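Local coordinates for protein DivIVA (Staphylococcus aureus, PDB 7O39) that probably takes part in cell division as a DivIVA-family coiled-coil protein, of which this is the N-terminal domain, at residues E8-E13 / Q32-I37. Numbering follows the deposited sequence.
Sequences EIKNKE and QLSTEI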
loop_
_atom_site.group_PDB
_atom_site.type_symbol
_atom_site.label_atom_id
_atom_site.label_comp_id
_atom_site.label_asym_id
_atom_site.label_seq_id
_atom_site.Cartn_x
_atom_site.Cartn_y
_atom_site.Cartn_z
ATOM N N GLU A 8 -1.331 0.156 11.601
ATOM C CA GLU A 8 -0.764 -1.172 11.383
ATOM C C GLU A 8 0.446 -1.100 10.456
ATOM O O GLU A 8 1.465 -1.761 10.692
ATOM C CB GLU A 8 -1.825 -2.114 10.803
ATOM C CG GLU A 8 -2.819 -2.670 11.834
ATOM C CD GLU A 8 -4.042 -3.317 11.194
ATOM O OE1 GLU A 8 -4.173 -3.257 9.953
ATOM O OE2 GLU A 8 -4.874 -3.889 11.935
ATOM N N ILE A 9 0.342 -0.313 9.389
ATOM C CA ILE A 9 1.436 -0.204 8.432
ATOM C C ILE A 9 2.640 0.450 9.083
ATOM O O ILE A 9 3.770 -0.035 8.970
ATOM C CB ILE A 9 0.976 0.575 7.188
ATOM C CG1 ILE A 9 -0.055 -0.250 6.422
ATOM C CG2 ILE A 9 2.177 0.958 6.312
ATOM C CD1 ILE A 9 -0.730 0.496 5.298
ATOM N N LYS A 10 2.418 1.567 9.770
ATOM C CA LYS A 10 3.536 2.320 10.316
ATOM C C LYS A 10 4.177 1.609 11.502
ATOM O O LYS A 10 5.369 1.802 11.758
ATOM C CB LYS A 10 3.059 3.724 10.681
ATOM C CG LYS A 10 2.590 4.509 9.460
ATOM C CD LYS A 10 2.118 5.911 9.809
ATOM C CE LYS A 10 1.177 6.454 8.742
ATOM N NZ LYS A 10 0.271 7.506 9.278
ATOM N N ASN A 11 3.426 0.771 12.212
ATOM C CA ASN A 11 3.925 0.076 13.392
ATOM C C ASN A 11 4.495 -1.301 13.083
ATOM O O ASN A 11 5.008 -1.958 13.994
ATOM C CB ASN A 11 2.809 -0.071 14.428
ATOM C CG ASN A 11 2.335 1.258 14.954
ATOM O OD1 ASN A 11 2.981 2.286 14.731
ATOM N ND2 ASN A 11 1.204 1.253 15.657
ATOM N N LYS A 12 4.405 -1.755 11.839
ATOM C CA LYS A 12 4.966 -3.043 11.464
ATOM C C LYS A 12 6.452 -3.055 11.794
ATOM O O LYS A 12 7.177 -2.113 11.470
ATOM C CB LYS A 12 4.754 -3.251 9.967
ATOM C CG LYS A 12 5.418 -4.457 9.357
ATOM C CD LYS A 12 4.661 -5.712 9.652
ATOM C CE LYS A 12 5.338 -6.921 9.049
ATOM N NZ LYS A 12 4.639 -8.143 9.509
ATOM N N GLU A 13 6.900 -4.117 12.451
ATOM C CA GLU A 13 8.295 -4.268 12.834
ATOM C C GLU A 13 9.003 -5.224 11.882
ATOM O O GLU A 13 8.415 -6.187 11.383
ATOM C CB GLU A 13 8.392 -4.813 14.259
ATOM C CG GLU A 13 7.736 -3.926 15.306
ATOM C CD GLU A 13 8.387 -4.048 16.673
ATOM O OE1 GLU A 13 9.140 -5.019 16.894
ATOM O OE2 GLU A 13 8.140 -3.172 17.529
ATOM N N GLN A 32 3.840 6.574 2.357
ATOM C CA GLN A 32 3.235 6.905 1.068
ATOM C C GLN A 32 2.220 5.853 0.645
ATOM O O GLN A 32 1.146 6.190 0.119
ATOM C CB GLN A 32 4.316 7.064 0.005
ATOM C CG GLN A 32 5.216 8.281 0.202
ATOM C CD GLN A 32 6.218 8.431 -0.920
ATOM O OE1 GLN A 32 7.066 7.561 -1.134
ATOM N NE2 GLN A 32 6.122 9.534 -1.651
ATOM N N LEU A 33 2.538 4.572 0.844
ATOM C CA LEU A 33 1.594 3.526 0.469
ATOM C C LEU A 33 0.341 3.578 1.334
ATOM O O LEU A 33 -0.774 3.372 0.830
ATOM C CB LEU A 33 2.247 2.148 0.548
ATOM C CG LEU A 33 3.385 1.923 -0.453
ATOM C CD1 LEU A 33 3.939 0.513 -0.321
ATOM C CD2 LEU A 33 2.959 2.196 -1.891
ATOM N N SER A 34 0.492 3.870 2.626
ATOM C CA SER A 34 -0.679 4.013 3.487
ATOM C C SER A 34 -1.580 5.144 3.004
ATOM O O SER A 34 -2.808 4.999 2.960
ATOM C CB SER A 34 -0.253 4.250 4.930
ATOM O OG SER A 34 -1.406 4.412 5.732
ATOM N N THR A 35 -0.990 6.278 2.644
ATOM C CA THR A 35 -1.778 7.384 2.115
ATOM C C THR A 35 -2.547 6.959 0.868
ATOM O O THR A 35 -3.727 7.289 0.719
ATOM C CB THR A 35 -0.854 8.573 1.840
ATOM O OG1 THR A 35 -0.328 9.036 3.084
ATOM C CG2 THR A 35 -1.593 9.722 1.163
ATOM N N GLU A 36 -1.899 6.223 -0.040
ATOM C CA GLU A 36 -2.577 5.770 -1.249
ATOM C C GLU A 36 -3.753 4.865 -0.903
ATOM O O GLU A 36 -4.848 5.013 -1.464
ATOM C CB GLU A 36 -1.586 5.026 -2.149
ATOM C CG GLU A 36 -2.139 4.644 -3.514
ATOM N N ILE A 37 -3.546 3.936 0.037
ATOM C CA ILE A 37 -4.609 3.031 0.472
ATOM C C ILE A 37 -5.767 3.820 1.071
ATOM O O ILE A 37 -6.937 3.582 0.746
ATOM C CB ILE A 37 -4.046 1.983 1.452
ATOM C CG1 ILE A 37 -3.166 0.988 0.678
ATOM C CG2 ILE A 37 -5.165 1.276 2.212
ATOM C CD1 ILE A 37 -2.300 0.092 1.548
#
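Ser34 and Ile9 illustrate how a short helix can dock on a long one chiefly through one isoleucine side chain set against a serine. Helix 6-11 lies against helix 23-53, with the CA atoms of Ile9 and Ser34 only 6.8 Å apart. Leu33 does not touch 8-13 of its own chain; it packs instead on Ile9 of the second subunit, a pairing returned by Ile9 on Leu33 of that subunit. At Ser34 the chain's own contact begins. The methyl end of Ile9 rests on Ser34 CB and CA, with Ile9 CD1 3.8 Å from Ser34 CB and 4.0 Å from Ser34 CA. Ile9 reaches this far because its CG1 branch runs extended to CD1 (chi2 171°). Ser34 OG lies 4.0 Å from Ile9 CD1, a van der Waals touch, while Lys10 skirts the edge, its CE 4.5 Å from Ser34 OG. One helical turn on, Ile37 offers its own methyl end, Ile37 CD1 approaching Ile9 CD1 at 4.1 Å, and it also packs on Ile37 of the second subunit. Ile9 thus touches the long helices of both chains, which makes each short helix part of the dimer packing. The 148 Å² buried between the segments, summed over both sides, rests on van der Waals and hydrophobic packing without polar bonds, so what the contact contributes is burial of Ile9, probably together with the second subunit.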